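Local coordinates for protein exodeoxyribonuclease III (Archaeoglobus fulgidus, PDB 2VOA) that probably cleaves DNA at abasic sites as a metal-dependent AP endonuclease of the exonuclease III family, with likely 3'-5' exonuclease activity on double-stranded DNA, at residues 80-91 and 119-130. The protein carries 1 engineered substitution. Numbering follows the deposited sequence.
Sequences GLDSEPKDEDRL and YKLQWLERLYHY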
# COMPACT_ATOMS: atom_id res chain seq x y z
N GLY A 80 2.79 -30.66 4.09
CA GLY A 80 1.74 -31.29 3.28
C GLY A 80 1.13 -32.55 3.89
O GLY A 80 1.60 -33.07 4.92
N LEU A 81 0.04 -33.01 3.28
CA LEU A 81 -0.54 -34.31 3.59
C LEU A 81 0.40 -35.42 3.10
O LEU A 81 1.31 -35.15 2.31
CB LEU A 81 -1.92 -34.42 2.94
CG LEU A 81 -3.02 -33.57 3.61
CD1 LEU A 81 -4.26 -33.49 2.70
CD2 LEU A 81 -3.40 -34.14 4.99
N ASP A 82 0.20 -36.64 3.58
CA ASP A 82 1.06 -37.77 3.18
C ASP A 82 0.54 -38.56 1.97
O ASP A 82 0.94 -39.71 1.72
CB ASP A 82 1.33 -38.69 4.38
CG ASP A 82 0.06 -39.29 4.95
OD1 ASP A 82 -1.05 -38.74 4.75
OD2 ASP A 82 0.17 -40.33 5.63
N SER A 83 -0.34 -37.93 1.19
CA SER A 83 -0.83 -38.49 -0.07
C SER A 83 -1.04 -37.37 -1.10
O SER A 83 -1.14 -36.20 -0.73
CB SER A 83 -2.14 -39.25 0.15
OG SER A 83 -3.14 -38.39 0.63
N GLU A 84 -1.13 -37.75 -2.37
CA GLU A 84 -1.23 -36.82 -3.50
C GLU A 84 -2.66 -36.30 -3.69
O GLU A 84 -3.62 -37.08 -3.60
CB GLU A 84 -0.74 -37.55 -4.76
CG GLU A 84 0.15 -36.71 -5.66
CD GLU A 84 1.31 -36.07 -4.92
OE1 GLU A 84 1.34 -34.82 -4.81
OE2 GLU A 84 2.20 -36.82 -4.41
N PRO A 85 -2.84 -34.98 -3.92
CA PRO A 85 -1.87 -33.87 -3.91
C PRO A 85 -1.45 -33.53 -2.49
O PRO A 85 -2.30 -33.34 -1.61
CB PRO A 85 -2.64 -32.68 -4.51
CG PRO A 85 -3.92 -33.27 -5.06
CD PRO A 85 -4.19 -34.50 -4.27
N LYS A 86 -0.14 -33.46 -2.26
CA LYS A 86 0.37 -33.23 -0.91
C LYS A 86 -0.03 -31.88 -0.33
O LYS A 86 -0.21 -31.77 0.88
CB LYS A 86 1.89 -33.36 -0.85
CG LYS A 86 2.41 -34.80 -0.84
CD LYS A 86 3.95 -34.85 -0.58
CE LYS A 86 4.43 -34.11 0.69
NZ LYS A 86 3.90 -34.64 2.02
N ASP A 87 -0.17 -30.87 -1.20
CA ASP A 87 -0.51 -29.51 -0.80
C ASP A 87 0.41 -29.01 0.32
O ASP A 87 -0.04 -28.63 1.42
CB ASP A 87 -1.98 -29.39 -0.39
CG ASP A 87 -2.93 -29.59 -1.56
OD1 ASP A 87 -2.53 -29.44 -2.75
OD2 ASP A 87 -4.10 -29.91 -1.29
N GLU A 88 1.71 -29.02 0.02
CA GLU A 88 2.71 -28.50 0.97
C GLU A 88 2.42 -27.07 1.42
O GLU A 88 2.75 -26.70 2.56
CB GLU A 88 4.11 -28.63 0.36
CG GLU A 88 4.53 -30.07 0.24
CD GLU A 88 5.95 -30.25 -0.24
OE1 GLU A 88 6.47 -29.37 -0.97
OE2 GLU A 88 6.54 -31.31 0.08
N ASP A 89 1.77 -26.28 0.57
CA ASP A 89 1.43 -24.88 0.89
C ASP A 89 0.19 -24.72 1.78
O ASP A 89 -0.26 -23.59 2.01
CB ASP A 89 1.30 -24.01 -0.37
CG ASP A 89 0.14 -24.43 -1.30
OD1 ASP A 89 -0.55 -25.44 -1.02
OD2 ASP A 89 -0.06 -23.76 -2.35
N ARG A 90 -0.34 -25.84 2.28
CA ARG A 90 -1.51 -25.83 3.15
C ARG A 90 -1.32 -26.55 4.48
O ARG A 90 -2.25 -26.64 5.27
CB ARG A 90 -2.72 -26.46 2.43
CG ARG A 90 -3.24 -25.68 1.20
CD ARG A 90 -4.53 -26.31 0.72
NE ARG A 90 -5.14 -25.55 -0.38
CZ ARG A 90 -5.97 -24.51 -0.23
NH1 ARG A 90 -6.30 -24.05 0.97
NH2 ARG A 90 -6.48 -23.93 -1.30
N LEU A 91 -0.17 -27.16 4.70
CA LEU A 91 -0.01 -27.89 5.95
C LEU A 91 1.46 -27.90 6.30
O LEU A 91 2.28 -28.32 5.49
CB LEU A 91 -0.53 -29.34 5.82
CG LEU A 91 -0.58 -30.25 7.06
CD1 LEU A 91 -1.50 -31.43 6.81
CD2 LEU A 91 0.81 -30.80 7.52
N TYR A 119 -13.17 -30.98 -3.76
CA TYR A 119 -11.77 -31.05 -3.32
C TYR A 119 -11.61 -30.74 -1.82
O TYR A 119 -10.88 -31.45 -1.11
CB TYR A 119 -10.86 -30.15 -4.19
CG TYR A 119 -9.41 -30.41 -3.86
CD1 TYR A 119 -8.79 -31.60 -4.30
CD2 TYR A 119 -8.69 -29.54 -3.07
CE1 TYR A 119 -7.46 -31.87 -3.99
CE2 TYR A 119 -7.35 -29.79 -2.75
CZ TYR A 119 -6.76 -30.96 -3.20
OH TYR A 119 -5.46 -31.22 -2.88
N LYS A 120 -12.35 -29.75 -1.33
CA LYS A 120 -12.38 -29.42 0.11
C LYS A 120 -12.84 -30.64 0.94
O LYS A 120 -12.23 -31.00 1.96
CB LYS A 120 -13.30 -28.23 0.36
CG LYS A 120 -13.45 -27.85 1.86
CD LYS A 120 -14.41 -26.67 1.97
CE LYS A 120 -14.40 -26.10 3.36
NZ LYS A 120 -15.10 -24.78 3.41
N LEU A 121 -13.92 -31.27 0.51
CA LEU A 121 -14.46 -32.44 1.24
C LEU A 121 -13.44 -33.56 1.24
O LEU A 121 -13.17 -34.17 2.27
CB LEU A 121 -15.81 -32.90 0.68
CG LEU A 121 -16.96 -31.86 0.73
CD1 LEU A 121 -18.25 -32.42 0.07
CD2 LEU A 121 -17.20 -31.40 2.18
N GLN A 122 -12.85 -33.81 0.08
CA GLN A 122 -11.81 -34.83 -0.02
C GLN A 122 -10.61 -34.52 0.89
O GLN A 122 -10.02 -35.43 1.47
CB GLN A 122 -11.41 -35.00 -1.49
CG GLN A 122 -12.52 -35.63 -2.31
CD GLN A 122 -12.34 -35.42 -3.81
OE1 GLN A 122 -13.29 -35.58 -4.59
NE2 GLN A 122 -11.13 -35.06 -4.23
N TRP A 123 -10.26 -33.23 1.01
CA TRP A 123 -9.11 -32.77 1.82
C TRP A 123 -9.38 -33.05 3.29
O TRP A 123 -8.53 -33.59 4.00
CB TRP A 123 -8.89 -31.27 1.64
CG TRP A 123 -7.44 -30.83 1.75
CD1 TRP A 123 -6.53 -30.80 0.73
CD2 TRP A 123 -6.74 -30.37 2.92
NE1 TRP A 123 -5.31 -30.34 1.18
CE2 TRP A 123 -5.41 -30.06 2.52
CE3 TRP A 123 -7.11 -30.18 4.27
CZ2 TRP A 123 -4.44 -29.57 3.43
CZ3 TRP A 123 -6.15 -29.68 5.17
CH2 TRP A 123 -4.83 -29.39 4.74
N LEU A 124 -10.61 -32.73 3.73
CA LEU A 124 -11.01 -33.02 5.12
C LEU A 124 -11.04 -34.53 5.41
O LEU A 124 -10.66 -34.95 6.50
CB LEU A 124 -12.37 -32.37 5.44
CG LEU A 124 -12.32 -30.84 5.59
CD1 LEU A 124 -13.76 -30.33 5.63
CD2 LEU A 124 -11.50 -30.39 6.84
N GLU A 125 -11.41 -35.35 4.42
CA GLU A 125 -11.36 -36.80 4.61
C GLU A 125 -9.89 -37.28 4.69
O GLU A 125 -9.53 -38.11 5.54
CB GLU A 125 -12.09 -37.51 3.46
CG GLU A 125 -11.94 -39.04 3.44
CD GLU A 125 -12.70 -39.77 4.55
OE1 GLU A 125 -12.63 -41.03 4.59
OE2 GLU A 125 -13.39 -39.10 5.37
N ARG A 126 -9.05 -36.76 3.81
CA ARG A 126 -7.63 -37.10 3.86
C ARG A 126 -7.01 -36.66 5.18
O ARG A 126 -6.25 -37.42 5.78
CB ARG A 126 -6.89 -36.48 2.67
CG ARG A 126 -7.27 -37.11 1.33
CD ARG A 126 -6.18 -36.84 0.31
NE ARG A 126 -6.14 -35.44 -0.13
CZ ARG A 126 -5.02 -34.82 -0.52
NH1 ARG A 126 -3.86 -35.46 -0.50
NH2 ARG A 126 -5.06 -33.56 -0.91
N LEU A 127 -7.40 -35.48 5.66
CA LEU A 127 -6.86 -34.94 6.91
C LEU A 127 -7.27 -35.83 8.07
O LEU A 127 -6.48 -36.07 8.99
CB LEU A 127 -7.35 -33.50 7.13
CG LEU A 127 -6.78 -32.83 8.37
CD1 LEU A 127 -5.26 -32.82 8.32
CD2 LEU A 127 -7.30 -31.40 8.47
N TYR A 128 -8.51 -36.31 8.05
CA TYR A 128 -8.96 -37.29 9.05
C TYR A 128 -8.01 -38.49 9.15
O TYR A 128 -7.51 -38.82 10.23
CB TYR A 128 -10.39 -37.77 8.71
CG TYR A 128 -10.86 -38.90 9.62
CD1 TYR A 128 -10.75 -40.24 9.22
CD2 TYR A 128 -11.40 -38.63 10.88
CE1 TYR A 128 -11.17 -41.28 10.06
CE2 TYR A 128 -11.82 -39.66 11.73
CZ TYR A 128 -11.70 -40.98 11.31
OH TYR A 128 -12.11 -42.02 12.11
N HIS A 129 -7.73 -39.13 8.02
CA HIS A 129 -6.89 -40.32 8.04
C HIS A 129 -5.45 -39.99 8.42
O HIS A 129 -4.80 -40.76 9.16
CB HIS A 129 -7.02 -41.06 6.71
CG HIS A 129 -8.38 -41.65 6.52
ND1 HIS A 129 -8.85 -42.69 7.30
CD2 HIS A 129 -9.39 -41.32 5.68
CE1 HIS A 129 -10.08 -42.99 6.93
NE2 HIS A 129 -10.44 -42.17 5.96
N TYR A 130 -4.99 -38.82 7.99
CA TYR A 130 -3.64 -38.35 8.31
C TYR A 130 -3.44 -38.17 9.82
O TYR A 130 -2.46 -38.67 10.40
CB TYR A 130 -3.32 -37.08 7.51
CG TYR A 130 -2.03 -36.39 7.90
CD1 TYR A 130 -0.79 -36.82 7.42
CD2 TYR A 130 -2.05 -35.28 8.75
CE1 TYR A 130 0.41 -36.15 7.79
CE2 TYR A 130 -0.88 -34.62 9.12
CZ TYR A 130 0.33 -35.05 8.63
OH TYR A 130 1.49 -34.39 9.01
O HOH W 1 3.35 -33.70 7.01
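Arg126 reaches from helix 115-134 to Ser83 and Pro85 in the loop 80-91, which joins strands 77-79 and 91-96 at the margin of one sheet of the DNase I-like fold. Arg126 CB lies 4.0 Å from Leu81 CD1. CD then passes Ser83 OG, and a bend at chi3 (-71°) turns the guanidinium into the loop. There Arg126 NH1 and NH2 both donate to Pro85 O, each at 2.9 Å, NH2 within the carbonyl plane and NH1 from above it. NH1 also hydrogen-bonds Ser83 OG, with an N-H...O angle of 164°, nearly in the guanidinium plane, and more weakly Ser83 O. Leu81 CD1 covers the centre of one guanidinium face; Pro85 CD and Glu84 O lie over the other. Without the arginine, as with an alanine here, Pro85 O and Ser83 OG would probably lose these donors, and a gap would open between Leu81 and the proline, which follows a cis peptide bond. Next to this, Asp87 OD2 takes a very short bond from Tyr119 OH (2.5 Å) and a second from Trp123 NE1 (2.8 Å), and makes a long salt bridge with Arg126 NH2; this nearby positive charge probably helps stabilise the carboxylate. Leu81 CD1 also makes a CH-pi contact over the five-membered ring of Trp123, while CD2 packs on Leu127 and Tyr130. Arg90 CB touches Trp123 CZ2, and Arg90 NH1 hydrogen-bonds the backbone O of Tyr105, a predicted active-site residue; Arg90 also packs on a DNA phosphate. Tyr130 OH hydrogen-bonds Arg93 NH1, and a water 2.8 Å from Tyr130 OH donates to Gly80 O.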